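Local coordinates for protein ornithine carbamoyltransferase, anabolic (Campylobacter jejuni subsp. jejuni, PDB 3TPF) that catalyses the transfer of the carbamoyl group from carbamoyl phosphate to L-ornithine, yielding L-citrulline for arginine biosynthesis, at residues 277-280 and 281-285; 105-108 and 109-113; 163-166 and 167-171; 182-185 and 186-189. One frame throughout, in Å; residues are numbered along the deposited sequence.

How the contacts relate
All four contacts are local, each within one continuous stretch, and they follow in series without nesting or crossing. Contact 2 comes first, at the C-terminal end of helix 102-111 in the carbamoyl-phosphate-binding region. Contact 3 ends helix 157-169 and turns the chain into strand 172-176; contact 4 then caps the start of helix 185-198. These two touch, Leu163 CD2 lying 3.6 Å from Trp188 CE3, so neighbouring helices of the ornithine-binding Rossmann-like region are packed together. Contact 1 starts the long helix 279-302, with its centre about 31 Å from that of contact 4 and about 36 Å from that of contact 2.

Contact 1 (277-280 and 281-285); sequences KHAD and VIFEE
His278 and Ile282 are joined in the opening turn of helix 279-302, where His278 holds the N-cap position and also breaks from helix 272-277 before it. Three backbone bonds start the helix. Ile282 N donates to His278 O at 3.0 Å, and Phe283 N to Ala279 O at 2.9 Å. The third, from Glu284 N to Asp280 O, is 3.1 Å long.

Apolar contacts run along the same turn. With Val281 CG1 lodged between its own backbone N and carbonyl carbon (chi1 79°), this methyl faces back to the imidazole of His278, lying at the ring edge near its plane and 3.9 Å from His278 CB. Ile282 CD1 reaches the same CB at 4.0 Å. Beyond them, Leu262, predicted to belong to the carbamoyl phosphate site, packs on Ile282 and Phe283.

The polar ends find partners outside this turn. His278 ND1 bonds to Ile274 O of the preceding helix, while Glu284 forms salt bridges with Lys27 and Arg287; the one to Lys27 links this helix to the carbamoyl-phosphate-binding region. Arg86 of a second subunit packs on Ala279 and Phe283. Between the two residues that this arginine touches, Ala279 CB lies 3.9 Å from Phe283 CE2.

Contact 2 (105-108 and 109-113); sequences LLEF and ARYSK
Phe108 and Ser112 form the tightly packed side of this helical turn: Phe108 CE1 lies 3.7 Å from Ser112 CB, and the phenyl ring continues inward onto Val95, Met97 and Val116 of the sheet. Swinging CG away from the backbone N (chi1 -164°) sends the ring toward those strands. Ser112 OG is hydrogen-bonded to Ala114 O, just past the helix. The backbone holds the turn through Ala109 N to Leu105 O at 2.9 Å and Arg110 N to Leu106 O, also 2.9 Å.

The other side is looser and polar, and Arg110 is exposed there. Its NH1 donates to Glu107 OE1 at 3.0 Å in a salt bridge, the oxygen lying in the guanidinium plane and being met nearly along its C-O axis. Carboxylate and guanidinium planes stand 75° apart, and one bond, rather than a two-pronged pairing, joins the groups; Glu103 is a second acidic partner of NH1. Leu106 CB and Glu107 N lie over one face of the guanidinium. The bend in Glu107 (chi2 75°) also brings OE2 to 3.5 Å from Tyr111 CE2, with Glu107 CD at the ring edge, in its plane, and Lys82 of helix 81-91 touches both residues.

An apolar face on the sheet and a charged outer face are typical of the connecting helix in a beta-alpha-beta crossover, here between strands 94-98 and 116-118.

Contact 3 (163-166 and 167-171); sequences LITA and AILGF
The ring of Phe171 approaches Ala166 at a slant, with Ala166 CA as its neighbour; Ala166 CB and Phe171 CB are 4.1 Å apart, and Leu133 of helix 126-138 also packs on the phenyl group. The other flat group is the Ala166 carbonyl, which two N-H groups reach from opposite faces of its plane, Gly170 N at 2.9 Å and Phe171 N at 3.1 Å. The second of these is a six-to-one bond, spanning five residues, and it closes the C-terminal end of helix 157-169. Gly170 has positive phi (94°) and is the first residue to leave the helix.

Upstream, routine helical bonds run from Ala167 N to Leu163 O and from Leu169 N to Thr165 O. The side chains add two apolar pairs, each lying side by side and pointing the same way. Ile164 CG2 meets Ile168 CD1 at 3.9 Å. Thr165 CG2 lies 3.6 Å from Leu169 CD1, while the hydroxyl on its other branch bonds to Ser161 O one turn back. Helix 13-28 covers Ile168 and Leu169, and helix 185-198 covers Leu163 and Ala167.

In this beta-alpha-beta unit all the touching residues are buried. As the chain turns toward strand 172-176, Gly170 N and Phe171 N both find their acceptor in Ala166 O, whereas Ala167 O is served by Ser198 OG.

Contact 4 (182-185 and 186-189); sequences KISP and EIWE
Ile187 packs on Ser184, the N-cap residue of helix 185-198, and can be followed outward from the backbone. Its CB lies 3.6 Å from Ser184 O. The next carbon, CG1, sits anti to the carbonyl carbon (chi1 -57°), which carries it back over the cap to 3.5 Å from Ser184 OG. At the tip, CD1 is 4.2 Å from Ser184 CB, and the branch methyl CG2 faces helix 157-169, where Asn160 also touches this side chain.

The serine hydroxyl does the capping: OG accepts weakly from Glu186 N at 3.2 Å and from Ile187 N at 3.5 Å. Ser184 O starts the regular helical bonding by accepting from Trp188 N at 3.0 Å. Pro185 fills the first helical position and receives Glu189 N on its carbonyl. The carboxylate of Glu186 leads away to a salt bridge with Arg9.

The residues flanking the cap form a hydrophobic staple. Ile183, just before Ser184, crosses Trp188 at about a right angle, and Leu163 packs on both; strand 201-205 also touches the indole. The two stapled side chains meet where Ile183 CD1 comes to 4.0 Å from Trp188 CE3.

Contact 1 (277-280 and 281-285)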
loop_
_atom_site.group_PDB
_atom_site.type_symbol
_atom_site.label_atom_id
_atom_site.label_comp_id
_atom_site.label_asym_id
_atom_site.label_seq_id
_atom_site.Cartn_x
_atom_site.Cartn_y
_atom_site.Cartn_z
ATOM N N LYS B 277 -11.881 -31.573 -7.678
ATOM C CA LYS B 277 -11.225 -32.641 -8.463
ATOM C C LYS B 277 -10.029 -32.054 -9.214
ATOM O O LYS B 277 -8.952 -32.634 -9.230
ATOM C CB LYS B 277 -12.169 -33.335 -9.432
ATOM C CG LYS B 277 -11.664 -34.704 -9.870
ATOM C CD LYS B 277 -12.313 -35.150 -11.166
ATOM C CE LYS B 277 -11.773 -36.482 -11.748
ATOM N NZ LYS B 277 -11.406 -36.322 -13.225
ATOM N N HIS B 278 -10.199 -30.863 -9.720
ATOM C CA HIS B 278 -9.091 -30.164 -10.363
ATOM C C HIS B 278 -8.362 -29.077 -9.542
ATOM O O HIS B 278 -7.790 -28.162 -10.099
ATOM C CB HIS B 278 -9.600 -29.530 -11.632
ATOM C CG HIS B 278 -10.010 -30.519 -12.640
ATOM N ND1 HIS B 278 -11.297 -31.026 -12.702
ATOM C CD2 HIS B 278 -9.287 -31.153 -13.604
ATOM C CE1 HIS B 278 -11.352 -31.905 -13.693
ATOM N NE2 HIS B 278 -10.155 -31.990 -14.256
ATOM N N ALA B 279 -8.396 -29.144 -8.237
ATOM C CA ALA B 279 -7.680 -28.141 -7.475
ATOM C C ALA B 279 -6.195 -28.016 -7.927
ATOM O O ALA B 279 -5.751 -26.921 -8.194
ATOM C CB ALA B 279 -7.787 -28.387 -5.991
ATOM N N ASP B 280 -5.473 -29.106 -8.095
ATOM C CA ASP B 280 -4.053 -28.974 -8.406
ATOM C C ASP B 280 -3.814 -28.086 -9.600
ATOM O O ASP B 280 -2.931 -27.208 -9.573
ATOM C CB ASP B 280 -3.362 -30.298 -8.668
ATOM C CG ASP B 280 -3.256 -31.167 -7.436
ATOM O OD1 ASP B 280 -3.079 -30.675 -6.322
ATOM O OD2 ASP B 280 -3.367 -32.396 -7.553
ATOM N N VAL B 281 -4.551 -28.322 -10.673
ATOM C CA VAL B 281 -4.318 -27.574 -11.909
ATOM C C VAL B 281 -4.828 -26.176 -11.780
ATOM O O VAL B 281 -4.245 -25.248 -12.302
ATOM C CB VAL B 281 -4.846 -28.269 -13.207
ATOM C CG1 VAL B 281 -6.374 -28.076 -13.380
ATOM C CG2 VAL B 281 -4.107 -27.717 -14.400
ATOM N N ILE B 282 -5.981 -26.027 -11.153
ATOM C CA ILE B 282 -6.622 -24.723 -11.065
ATOM C C ILE B 282 -5.706 -23.792 -10.258
ATOM O O ILE B 282 -5.555 -22.605 -10.592
ATOM C CB ILE B 282 -8.013 -24.778 -10.429
ATOM C CG1 ILE B 282 -8.988 -25.446 -11.409
ATOM C CG2 ILE B 282 -8.514 -23.370 -10.090
ATOM C CD1 ILE B 282 -10.390 -25.697 -10.843
ATOM N N PHE B 283 -5.127 -24.297 -9.206
ATOM C CA PHE B 283 -4.342 -23.419 -8.365
ATOM C C PHE B 283 -2.940 -23.239 -8.898
ATOM O O PHE B 283 -2.301 -22.287 -8.526
ATOM C CB PHE B 283 -4.329 -23.847 -6.852
ATOM C CG PHE B 283 -5.649 -23.664 -6.177
ATOM C CD1 PHE B 283 -6.184 -22.415 -6.008
ATOM C CD2 PHE B 283 -6.405 -24.750 -5.806
ATOM C CE1 PHE B 283 -7.447 -22.221 -5.456
ATOM C CE2 PHE B 283 -7.653 -24.577 -5.216
ATOM C CZ PHE B 283 -8.172 -23.303 -5.034
ATOM N N GLU B 284 -2.430 -24.176 -9.691
ATOM C CA GLU B 284 -1.180 -23.920 -10.366
ATOM C C GLU B 284 -1.441 -22.765 -11.383
ATOM O O GLU B 284 -0.647 -21.830 -11.552
ATOM C CB GLU B 284 -0.644 -25.172 -11.048
ATOM C CG GLU B 284 0.520 -25.862 -10.323
ATOM C CD GLU B 284 1.743 -24.923 -10.079
ATOM O OE1 GLU B 284 2.406 -25.026 -8.991
ATOM O OE2 GLU B 284 2.075 -24.073 -10.978
ATOM N N GLU B 285 -2.614 -22.828 -11.998
ATOM C CA GLU B 285 -3.032 -21.849 -12.974
ATOM C C GLU B 285 -2.881 -20.496 -12.281
ATOM O O GLU B 285 -2.203 -19.648 -12.782
ATOM C CB GLU B 285 -4.482 -22.079 -13.453
ATOM C CG GLU B 285 -5.041 -21.061 -14.470
ATOM C CD GLU B 285 -6.572 -21.139 -14.727
ATOM O OE1 GLU B 285 -7.157 -22.067 -14.132
ATOM O OE2 GLU B 285 -7.149 -20.282 -15.514
#

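Contact 2 (105-108 and 109-113)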
loop_
_atom_site.group_PDB
_atom_site.type_symbol
_atom_site.label_atom_id
_atom_site.label_comp_id
_atom_site.label_asym_id
_atom_site.label_seq_id
_atom_site.Cartn_x
_atom_site.Cartn_y
_atom_site.Cartn_z
ATOM N N LEU B 105 -7.469 2.592 -20.872
ATOM C CA LEU B 105 -6.136 2.105 -21.115
ATOM C C LEU B 105 -5.581 2.777 -22.345
ATOM O O LEU B 105 -4.401 3.110 -22.406
ATOM C CB LEU B 105 -6.154 0.587 -21.376
ATOM C CG LEU B 105 -6.136 -0.311 -20.141
ATOM C CD1 LEU B 105 -6.476 -1.745 -20.443
ATOM C CD2 LEU B 105 -4.746 -0.156 -19.596
ATOM N N LEU B 106 -6.406 2.872 -23.371
ATOM C CA LEU B 106 -5.910 3.321 -24.676
ATOM C C LEU B 106 -5.469 4.772 -24.532
ATOM O O LEU B 106 -4.388 5.188 -24.936
ATOM C CB LEU B 106 -6.986 3.159 -25.756
ATOM C CG LEU B 106 -7.270 1.737 -26.284
ATOM C CD1 LEU B 106 -8.526 1.794 -27.126
ATOM C CD2 LEU B 106 -6.193 1.117 -27.180
ATOM N N GLU B 107 -6.328 5.549 -23.893
ATOM C CA GLU B 107 -6.089 6.983 -23.684
ATOM C C GLU B 107 -4.810 7.208 -22.860
ATOM O O GLU B 107 -4.036 8.100 -23.141
ATOM C CB GLU B 107 -7.286 7.627 -22.970
ATOM C CG GLU B 107 -7.067 9.068 -22.524
ATOM C CD GLU B 107 -7.106 10.121 -23.650
ATOM O OE1 GLU B 107 -7.302 9.778 -24.865
ATOM O OE2 GLU B 107 -6.943 11.319 -23.293
ATOM N N PHE B 108 -4.616 6.404 -21.837
ATOM C CA PHE B 108 -3.387 6.484 -21.038
ATOM C C PHE B 108 -2.151 6.130 -21.872
ATOM O O PHE B 108 -1.163 6.833 -21.828
ATOM C CB PHE B 108 -3.481 5.536 -19.853
ATOM C CG PHE B 108 -2.480 5.804 -18.779
ATOM C CD1 PHE B 108 -1.138 5.400 -18.943
ATOM C CD2 PHE B 108 -2.872 6.375 -17.577
ATOM C CE1 PHE B 108 -0.230 5.599 -17.939
ATOM C CE2 PHE B 108 -1.972 6.538 -16.562
ATOM C CZ PHE B 108 -0.644 6.144 -16.740
ATOM N N ALA B 109 -2.219 5.018 -22.607
ATOM C CA ALA B 109 -1.067 4.497 -23.431
ATOM C C ALA B 109 -0.660 5.549 -24.417
ATOM O O ALA B 109 0.519 5.772 -24.702
ATOM C CB ALA B 109 -1.441 3.234 -24.169
ATOM N N ARG B 110 -1.682 6.227 -24.887
ATOM C CA ARG B 110 -1.534 7.239 -25.890
ATOM C C ARG B 110 -0.616 8.337 -25.373
ATOM O O ARG B 110 0.123 8.928 -26.135
ATOM C CB ARG B 110 -2.913 7.795 -26.190
ATOM C CG ARG B 110 -3.260 8.403 -27.525
ATOM C CD ARG B 110 -4.831 8.468 -27.479
ATOM N NE ARG B 110 -5.489 7.306 -28.073
ATOM C CZ ARG B 110 -6.759 6.933 -27.836
ATOM N NH1 ARG B 110 -7.535 7.638 -26.995
ATOM N NH2 ARG B 110 -7.272 5.846 -28.447
ATOM N N TYR B 111 -0.665 8.631 -24.081
ATOM C CA TYR B 111 0.170 9.690 -23.476
ATOM C C TYR B 111 1.300 9.188 -22.557
ATOM O O TYR B 111 1.935 10.000 -21.882
ATOM C CB TYR B 111 -0.725 10.651 -22.685
ATOM C CG TYR B 111 -1.589 11.501 -23.558
ATOM C CD1 TYR B 111 -1.080 12.633 -24.183
ATOM C CD2 TYR B 111 -2.913 11.165 -23.792
ATOM C CE1 TYR B 111 -1.879 13.408 -25.002
ATOM C CE2 TYR B 111 -3.712 11.946 -24.594
ATOM C CZ TYR B 111 -3.204 13.070 -25.195
ATOM O OH TYR B 111 -4.051 13.844 -26.004
ATOM N N SER B 112 1.489 7.872 -22.444
ATOM C CA SER B 112 2.456 7.339 -21.475
ATOM C C SER B 112 3.767 7.070 -22.088
ATOM O O SER B 112 3.862 6.285 -22.971
ATOM C CB SER B 112 1.966 6.028 -20.857
ATOM O OG SER B 112 2.934 5.522 -19.938
ATOM N N LYS B 113 4.802 7.684 -21.589
ATOM C CA LYS B 113 6.178 7.294 -22.007
ATOM C C LYS B 113 6.506 5.854 -21.627
ATOM O O LYS B 113 7.339 5.229 -22.218
ATOM C CB LYS B 113 7.247 8.248 -21.447
ATOM C CG LYS B 113 7.300 9.645 -22.148
#

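Contact 3 (163-166 and 167-171)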
loop_
_atom_site.group_PDB
_atom_site.type_symbol
_atom_site.label_atom_id
_atom_site.label_comp_id
_atom_site.label_asym_id
_atom_site.label_seq_id
_atom_site.Cartn_x
_atom_site.Cartn_y
_atom_site.Cartn_z
ATOM N N LEU B 163 -10.749 -16.319 -27.517
ATOM C CA LEU B 163 -11.144 -16.450 -28.918
ATOM C C LEU B 163 -9.980 -16.005 -29.781
ATOM O O LEU B 163 -9.509 -16.734 -30.653
ATOM C CB LEU B 163 -12.419 -15.638 -29.243
ATOM C CG LEU B 163 -12.828 -15.430 -30.693
ATOM C CD1 LEU B 163 -12.919 -16.787 -31.381
ATOM C CD2 LEU B 163 -14.136 -14.637 -30.802
ATOM N N ILE B 164 -9.495 -14.828 -29.435
ATOM C CA ILE B 164 -8.363 -14.174 -30.092
ATOM C C ILE B 164 -7.102 -14.978 -30.072
ATOM O O ILE B 164 -6.430 -15.108 -31.084
ATOM C CB ILE B 164 -8.012 -12.892 -29.326
ATOM C CG1 ILE B 164 -8.958 -11.798 -29.769
ATOM C CG2 ILE B 164 -6.535 -12.486 -29.410
ATOM C CD1 ILE B 164 -8.945 -10.641 -28.781
ATOM N N THR B 165 -6.744 -15.438 -28.890
ATOM C CA THR B 165 -5.477 -16.144 -28.706
ATOM C C THR B 165 -5.516 -17.476 -29.458
ATOM O O THR B 165 -4.526 -17.894 -30.067
ATOM C CB THR B 165 -5.209 -16.467 -27.246
ATOM O OG1 THR B 165 -5.233 -15.269 -26.507
ATOM C CG2 THR B 165 -3.879 -17.165 -27.079
ATOM N N ALA B 166 -6.678 -18.126 -29.426
ATOM C CA ALA B 166 -6.893 -19.374 -30.169
ATOM C C ALA B 166 -6.616 -19.121 -31.652
ATOM O O ALA B 166 -5.919 -19.861 -32.348
ATOM C CB ALA B 166 -8.322 -19.813 -29.950
ATOM N N ALA B 167 -7.149 -17.993 -32.062
ATOM C CA ALA B 167 -7.125 -17.553 -33.433
ATOM C C ALA B 167 -5.692 -17.323 -33.896
ATOM O O ALA B 167 -5.330 -17.669 -35.078
ATOM C CB ALA B 167 -7.922 -16.245 -33.586
ATOM N N ILE B 168 -4.897 -16.735 -33.017
ATOM C CA ILE B 168 -3.525 -16.402 -33.383
ATOM C C ILE B 168 -2.697 -17.657 -33.404
ATOM O O ILE B 168 -1.940 -17.917 -34.346
ATOM C CB ILE B 168 -2.884 -15.359 -32.459
ATOM C CG1 ILE B 168 -3.581 -14.000 -32.624
ATOM C CG2 ILE B 168 -1.421 -15.196 -32.820
ATOM C CD1 ILE B 168 -3.292 -12.937 -31.607
ATOM N N LEU B 169 -2.905 -18.483 -32.384
ATOM C CA LEU B 169 -2.001 -19.594 -32.139
ATOM C C LEU B 169 -2.236 -20.777 -33.035
ATOM O O LEU B 169 -1.338 -21.596 -33.239
ATOM C CB LEU B 169 -2.090 -20.000 -30.709
ATOM C CG LEU B 169 -1.356 -19.119 -29.660
ATOM C CD1 LEU B 169 -1.677 -19.783 -28.324
ATOM C CD2 LEU B 169 0.161 -19.028 -29.799
ATOM N N GLY B 170 -3.450 -20.860 -33.581
ATOM C CA GLY B 170 -3.863 -21.991 -34.437
ATOM C C GLY B 170 -4.583 -23.138 -33.706
ATOM O O GLY B 170 -4.663 -24.278 -34.193
ATOM N N PHE B 171 -5.140 -22.823 -32.558
ATOM C CA PHE B 171 -5.785 -23.806 -31.718
ATOM C C PHE B 171 -7.124 -24.162 -32.283
ATOM O O PHE B 171 -7.665 -23.490 -33.161
ATOM C CB PHE B 171 -6.044 -23.253 -30.301
ATOM C CG PHE B 171 -4.848 -23.238 -29.403
ATOM C CD1 PHE B 171 -3.569 -23.462 -29.894
ATOM C CD2 PHE B 171 -5.011 -22.960 -28.052
ATOM C CE1 PHE B 171 -2.480 -23.405 -29.046
ATOM C CE2 PHE B 171 -3.930 -22.944 -27.208
ATOM C CZ PHE B 171 -2.662 -23.171 -27.702
#

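Contact 4 (182-185 and 186-189)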
loop_
_atom_site.group_PDB
_atom_site.type_symbol
_atom_site.label_atom_id
_atom_site.label_comp_id
_atom_site.label_asym_id
_atom_site.label_seq_id
_atom_site.Cartn_x
_atom_site.Cartn_y
_atom_site.Cartn_z
ATOM N N LYS B 182 -24.194 -13.105 -27.720
ATOM C CA LYS B 182 -23.434 -12.885 -28.942
ATOM C C LYS B 182 -22.061 -12.445 -28.585
ATOM O O LYS B 182 -21.855 -11.843 -27.535
ATOM C CB LYS B 182 -24.091 -11.778 -29.751
ATOM C CG LYS B 182 -23.798 -11.796 -31.243
ATOM N N ILE B 183 -21.130 -12.721 -29.484
ATOM C CA ILE B 183 -19.777 -12.119 -29.402
ATOM C C ILE B 183 -19.705 -10.834 -30.240
ATOM O O ILE B 183 -20.368 -10.699 -31.250
ATOM C CB ILE B 183 -18.651 -13.056 -29.838
ATOM C CG1 ILE B 183 -18.390 -14.081 -28.763
ATOM C CG2 ILE B 183 -17.348 -12.283 -29.974
ATOM C CD1 ILE B 183 -17.346 -15.105 -29.195
ATOM N N SER B 184 -18.925 -9.877 -29.782
ATOM C CA SER B 184 -18.749 -8.606 -30.488
ATOM C C SER B 184 -18.358 -8.834 -31.910
ATOM O O SER B 184 -17.349 -9.465 -32.187
ATOM C CB SER B 184 -17.630 -7.788 -29.873
ATOM O OG SER B 184 -17.164 -6.903 -30.860
ATOM N N PRO B 185 -19.133 -8.308 -32.831
ATOM C CA PRO B 185 -18.804 -8.600 -34.212
ATOM C C PRO B 185 -17.378 -8.194 -34.610
ATOM O O PRO B 185 -16.746 -8.890 -35.398
ATOM C CB PRO B 185 -19.834 -7.791 -34.995
ATOM C CG PRO B 185 -20.965 -7.587 -34.038
ATOM C CD PRO B 185 -20.338 -7.488 -32.694
ATOM N N GLU B 186 -16.890 -7.092 -34.073
ATOM C CA GLU B 186 -15.550 -6.604 -34.441
ATOM C C GLU B 186 -14.452 -7.604 -34.033
ATOM O O GLU B 186 -13.475 -7.847 -34.726
ATOM C CB GLU B 186 -15.307 -5.232 -33.811
ATOM C CG GLU B 186 -14.078 -4.492 -34.334
ATOM C CD GLU B 186 -12.811 -4.766 -33.523
ATOM O OE1 GLU B 186 -12.855 -4.887 -32.282
ATOM O OE2 GLU B 186 -11.744 -4.858 -34.157
ATOM N N ILE B 187 -14.634 -8.185 -32.866
ATOM C CA ILE B 187 -13.692 -9.135 -32.340
ATOM C C ILE B 187 -13.754 -10.415 -33.143
ATOM O O ILE B 187 -12.742 -11.046 -33.462
ATOM C CB ILE B 187 -13.973 -9.427 -30.865
ATOM C CG1 ILE B 187 -13.937 -8.126 -30.081
ATOM C CG2 ILE B 187 -12.918 -10.387 -30.333
ATOM C CD1 ILE B 187 -13.700 -8.320 -28.611
ATOM N N TRP B 188 -14.969 -10.805 -33.426
ATOM C CA TRP B 188 -15.242 -12.067 -34.131
ATOM C C TRP B 188 -14.635 -12.034 -35.520
ATOM O O TRP B 188 -14.038 -13.000 -35.972
ATOM C CB TRP B 188 -16.748 -12.323 -34.203
ATOM C CG TRP B 188 -17.142 -13.601 -34.894
ATOM C CD1 TRP B 188 -17.646 -13.690 -36.147
ATOM C CD2 TRP B 188 -17.136 -14.952 -34.375
ATOM N NE1 TRP B 188 -17.946 -14.993 -36.437
ATOM C CE2 TRP B 188 -17.636 -15.787 -35.374
ATOM C CE3 TRP B 188 -16.753 -15.524 -33.170
ATOM C CZ2 TRP B 188 -17.745 -17.165 -35.232
ATOM C CZ3 TRP B 188 -16.877 -16.925 -33.014
ATOM C CH2 TRP B 188 -17.354 -17.717 -34.048
ATOM N N GLU B 189 -14.773 -10.895 -36.161
ATOM C CA GLU B 189 -14.175 -10.711 -37.457
ATOM C C GLU B 189 -12.679 -10.864 -37.397
ATOM O O GLU B 189 -12.090 -11.481 -38.255
ATOM C CB GLU B 189 -14.545 -9.381 -38.108
ATOM C CG GLU B 189 -14.807 -9.593 -39.581
ATOM C CD GLU B 189 -15.805 -10.740 -39.870
ATOM O OE1 GLU B 189 -15.435 -11.773 -40.493
ATOM O OE2 GLU B 189 -16.983 -10.620 -39.459
#